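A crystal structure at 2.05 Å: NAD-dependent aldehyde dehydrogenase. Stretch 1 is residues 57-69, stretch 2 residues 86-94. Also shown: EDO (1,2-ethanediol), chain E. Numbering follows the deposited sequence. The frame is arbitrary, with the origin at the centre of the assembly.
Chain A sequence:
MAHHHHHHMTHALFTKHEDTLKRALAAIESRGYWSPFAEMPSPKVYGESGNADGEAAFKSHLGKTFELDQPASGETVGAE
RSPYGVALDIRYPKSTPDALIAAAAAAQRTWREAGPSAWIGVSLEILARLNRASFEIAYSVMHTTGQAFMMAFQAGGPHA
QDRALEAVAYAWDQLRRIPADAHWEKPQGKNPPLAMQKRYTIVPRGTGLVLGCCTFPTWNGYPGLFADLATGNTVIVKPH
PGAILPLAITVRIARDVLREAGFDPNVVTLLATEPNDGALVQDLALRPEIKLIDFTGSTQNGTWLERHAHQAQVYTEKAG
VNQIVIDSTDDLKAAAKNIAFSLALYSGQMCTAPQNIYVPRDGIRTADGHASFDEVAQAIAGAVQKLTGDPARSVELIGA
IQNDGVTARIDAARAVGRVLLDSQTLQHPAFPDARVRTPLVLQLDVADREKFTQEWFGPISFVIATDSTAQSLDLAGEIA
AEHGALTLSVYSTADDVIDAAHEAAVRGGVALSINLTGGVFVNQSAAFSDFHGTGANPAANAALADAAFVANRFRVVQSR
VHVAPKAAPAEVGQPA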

# COMPACT_ATOMS: atom_id res chain seq x y z
N ALA A 57 -7.08 -7.53 39.57
CA ALA A 57 -6.03 -7.89 38.61
C ALA A 57 -5.10 -6.72 38.35
O ALA A 57 -3.88 -6.89 38.23
N PHE A 58 -5.65 -5.51 38.24
CA PHE A 58 -4.80 -4.34 38.05
C PHE A 58 -3.86 -4.14 39.24
O PHE A 58 -2.66 -3.94 39.06
N LYS A 59 -4.41 -4.18 40.46
CA LYS A 59 -3.58 -3.98 41.65
C LYS A 59 -2.48 -5.03 41.77
O LYS A 59 -1.43 -4.76 42.36
N SER A 60 -2.71 -6.24 41.25
CA SER A 60 -1.69 -7.28 41.34
C SER A 60 -0.43 -6.91 40.57
O SER A 60 0.64 -7.44 40.88
N HIS A 61 -0.51 -6.01 39.58
CA HIS A 61 0.69 -5.63 38.84
C HIS A 61 1.53 -4.61 39.59
O HIS A 61 2.70 -4.42 39.24
N LEU A 62 0.96 -3.94 40.59
CA LEU A 62 1.66 -2.84 41.24
C LEU A 62 2.74 -3.38 42.17
O LEU A 62 2.54 -4.38 42.86
N GLY A 63 3.89 -2.70 42.18
CA GLY A 63 4.97 -3.12 43.06
C GLY A 63 5.63 -4.44 42.73
O GLY A 63 6.20 -5.08 43.62
N LYS A 64 5.57 -4.89 41.48
CA LYS A 64 6.22 -6.15 41.13
C LYS A 64 6.65 -6.11 39.67
O LYS A 64 6.22 -5.26 38.89
N THR A 65 7.50 -7.07 39.31
CA THR A 65 7.94 -7.20 37.93
C THR A 65 6.92 -8.01 37.15
O THR A 65 6.51 -9.10 37.57
N PHE A 66 6.51 -7.47 36.00
CA PHE A 66 5.55 -8.11 35.11
C PHE A 66 6.19 -9.36 34.49
O PHE A 66 7.30 -9.30 33.96
N GLU A 67 5.51 -10.49 34.60
CA GLU A 67 6.06 -11.78 34.19
C GLU A 67 5.78 -12.03 32.71
O GLU A 67 4.62 -12.00 32.27
N LEU A 68 6.84 -12.23 31.94
CA LEU A 68 6.80 -12.78 30.58
C LEU A 68 7.93 -13.79 30.43
O LEU A 68 8.99 -13.62 31.02
N ASP A 69 7.69 -14.85 29.65
CA ASP A 69 8.72 -15.84 29.39
C ASP A 69 9.42 -15.63 28.04
O ASP A 69 9.79 -16.60 27.37
N VAL A 86 -1.58 7.74 41.99
CA VAL A 86 -1.45 6.44 42.63
C VAL A 86 -0.05 5.89 42.35
O VAL A 86 0.44 5.98 41.22
N ALA A 87 0.59 5.34 43.38
CA ALA A 87 1.88 4.69 43.19
C ALA A 87 1.71 3.42 42.35
O ALA A 87 0.89 2.57 42.67
N LEU A 88 2.48 3.31 41.27
CA LEU A 88 2.43 2.13 40.41
C LEU A 88 3.59 1.19 40.70
O LEU A 88 3.37 0.02 41.02
N ASP A 89 4.82 1.68 40.57
CA ASP A 89 6.02 0.88 40.78
C ASP A 89 5.96 -0.44 40.01
O ASP A 89 6.19 -1.52 40.57
N ILE A 90 5.61 -0.35 38.75
CA ILE A 90 5.59 -1.52 37.87
C ILE A 90 6.92 -1.62 37.16
O ILE A 90 7.47 -0.61 36.71
N ARG A 91 7.46 -2.84 37.05
CA ARG A 91 8.66 -3.08 36.25
C ARG A 91 8.37 -4.19 35.25
O ARG A 91 7.48 -5.02 35.44
N TYR A 92 9.14 -4.19 34.16
CA TYR A 92 9.04 -5.18 33.10
C TYR A 92 10.41 -5.79 32.83
O TYR A 92 11.44 -5.13 33.02
N PRO A 93 10.46 -7.04 32.38
CA PRO A 93 11.77 -7.63 32.04
C PRO A 93 12.39 -6.90 30.87
O PRO A 93 11.75 -6.69 29.84
N LYS A 94 13.64 -6.49 31.04
CA LYS A 94 14.34 -5.73 30.00
C LYS A 94 14.95 -6.68 28.96
O LYS A 94 15.74 -7.57 29.32

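How does the helical start of stretch 1 reach the second stretch? Mostly through one ring. A57, K59 and S60 lie out of reach, and S60, with chi1 p, turns back so that its OG donates a hydrogen bond to A57 O at 2.8 Å. F58 leaves the backbone sideways, but its t rotamer brings the ring nearer, and F58 CZ sits 4.2 Å from L88 CD2. H61, chi1 m, sends its ring away and is hydrogen-bonded elsewhere in the structure; its backbone makes the contact instead, with H61 O 3.6 Å from I90 CG1.

What does L62 do at the turn? Its CB points sideways, yet the m, t rotamer carries the end of the side chain nearer to stretch 2, where L62 CD2 lies 3.8 Å from L88 CD2 and 4.0 Å from I90 CD1. L88 answers in kind, since its CB points away while its own m, t rotamer brings CD2 back toward L62 and F58, and I90 is also m, t. Beside this cluster, G63 N donates a hydrogen bond to L88 O at 3.0 Å.

Why does glycine suit position 63, and where does the ethanediol sit? G63 has positive phi within the type II turn from H61 to K64, a conformation that favours glycine. In this crystal an ideal CB there would also come within 2.9 Å of EDO C2. The diol, probably from the crystallisation liquor, donates a hydrogen bond from EDO O2 to D89 OD2 at 2.5 Å, while EDO C1 rests 3.8 Å from L62 CB.

How do the side chains divide around the single bridge of T65 and R91? K64 points away, and its NZ forms a salt bridge with E67 OE2 at 2.9 Å. T65, chi1 m, points sideways: T65 OG1 is 3.9 Å from R91 CB. The R91 guanidinium leads away to partners elsewhere in the structure.

What closes the far end? F66 N donates a short hydrogen bond to R91 O, 2.7 Å and nearly straight. F66 CB points toward stretch 2 and lies 3.5 Å from Y92 CD1; Y92, chi1 m, has its CB away but its end comes nearer. The t rotamer leads the F66 ring away; the two rings form an oblique pair, centroids 5.8 Å apart and planes at 41°. P93 points toward stretch 1, with P93 CD 3.1 Å from F66 O, and L68, m, t, points toward stretch 2, L68 CB lying 4.4 Å from P93 CG.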

# COMPACT_ATOMS: atom_id res chain seq x y z
CB ALA A 57 -6.65 -8.37 37.30
CB PHE A 58 -5.67 -3.10 37.82
CG PHE A 58 -4.93 -1.82 37.99
CD1 PHE A 58 -4.00 -1.42 37.04
CD2 PHE A 58 -5.18 -0.99 39.07
CE1 PHE A 58 -3.32 -0.22 37.18
CE2 PHE A 58 -4.50 0.21 39.20
CZ PHE A 58 -3.58 0.59 38.26
CB LYS A 59 -4.42 -3.99 42.92
CG LYS A 59 -5.21 -2.71 43.18
CD LYS A 59 -6.30 -2.98 44.21
CE LYS A 59 -7.06 -1.71 44.61
NZ LYS A 59 -8.08 -2.00 45.67
CB SER A 60 -2.24 -8.62 40.86
OG SER A 60 -2.16 -8.72 39.45
CB HIS A 61 0.33 -5.05 37.47
CG HIS A 61 -0.53 -5.96 36.64
ND1 HIS A 61 -0.16 -7.24 36.30
CD2 HIS A 61 -1.75 -5.76 36.09
CE1 HIS A 61 -1.11 -7.80 35.58
NE2 HIS A 61 -2.09 -6.92 35.43
CB LEU A 62 0.66 -1.99 42.03
CG LEU A 62 -0.55 -1.51 41.23
CD1 LEU A 62 -1.39 -0.54 42.05
CD2 LEU A 62 -0.15 -0.87 39.91
CB LYS A 64 5.32 -7.35 41.44
CG LYS A 64 4.31 -7.69 40.37
CD LYS A 64 3.54 -8.95 40.78
CE LYS A 64 3.56 -10.00 39.70
NZ LYS A 64 2.81 -11.22 40.13
CB THR A 65 9.31 -7.86 37.87
OG1 THR A 65 10.24 -7.06 38.60
CG2 THR A 65 9.81 -7.97 36.42
CB PHE A 66 5.12 -7.10 34.04
CG PHE A 66 3.90 -7.51 33.26
CD1 PHE A 66 2.64 -7.05 33.63
CD2 PHE A 66 4.01 -8.34 32.15
CE1 PHE A 66 1.51 -7.44 32.92
CE2 PHE A 66 2.88 -8.72 31.44
CZ PHE A 66 1.63 -8.27 31.82
CB GLU A 67 5.46 -12.90 35.04
CG GLU A 67 5.49 -12.62 36.54
CD GLU A 67 4.36 -13.31 37.30
OE1 GLU A 67 4.45 -14.53 37.53
OE2 GLU A 67 3.36 -12.63 37.66
CB LEU A 68 6.95 -11.72 29.49
CG LEU A 68 5.92 -10.60 29.37
CD1 LEU A 68 6.51 -9.50 28.50
CD2 LEU A 68 4.66 -11.16 28.74
CB ASP A 69 8.16 -17.26 29.49
CG ASP A 69 7.07 -17.54 28.48
OD1 ASP A 69 6.63 -16.61 27.77
OD2 ASP A 69 6.68 -18.72 28.36
CB VAL A 86 -2.54 5.49 42.13
CG1 VAL A 86 -2.29 4.06 42.58
CG2 VAL A 86 -3.90 5.96 42.60
CB ALA A 87 2.51 4.36 44.55
CB LEU A 88 2.43 2.55 38.94
CG LEU A 88 1.24 3.43 38.51
CD1 LEU A 88 1.32 3.71 37.01
CD2 LEU A 88 -0.10 2.77 38.87
CB ASP A 89 6.26 0.63 42.27
CG ASP A 89 6.44 1.91 43.04
OD1 ASP A 89 7.23 2.76 42.60
OD2 ASP A 89 5.80 2.05 44.11
CB ILE A 90 4.45 -1.43 36.86
CG1 ILE A 90 3.10 -1.24 37.55
CG2 ILE A 90 4.46 -2.67 35.97
CD1 ILE A 90 2.04 -0.74 36.60
CB ARG A 91 9.86 -3.43 37.13
CG ARG A 91 10.19 -2.36 38.17
CD ARG A 91 10.82 -1.10 37.56
NE ARG A 91 12.23 -1.35 37.26
CZ ARG A 91 13.10 -0.43 36.83
NH1 ARG A 91 12.72 0.83 36.63
NH2 ARG A 91 14.35 -0.79 36.61
CB TYR A 92 8.49 -4.54 31.81
CG TYR A 92 7.21 -3.78 32.08
CD1 TYR A 92 5.99 -4.43 32.01
CD2 TYR A 92 7.23 -2.42 32.40
CE1 TYR A 92 4.81 -3.75 32.27
CE2 TYR A 92 6.06 -1.73 32.67
CZ TYR A 92 4.86 -2.40 32.60
OH TYR A 92 3.69 -1.73 32.85
CB PRO A 93 11.42 -9.09 31.69
CG PRO A 93 9.98 -9.07 31.28
CD PRO A 93 9.34 -7.96 32.11
CB LYS A 94 15.40 -4.85 30.63
CG LYS A 94 16.12 -3.93 29.65
CD LYS A 94 17.18 -3.11 30.37
CE LYS A 94 18.16 -2.46 29.40
NZ LYS A 94 17.75 -1.10 28.97
C1 EDO E . 2.44 -1.08 45.22
O1 EDO E . 1.53 0.01 45.44
C2 EDO E . 3.83 -0.60 45.58
O2 EDO E . 3.94 0.78 45.21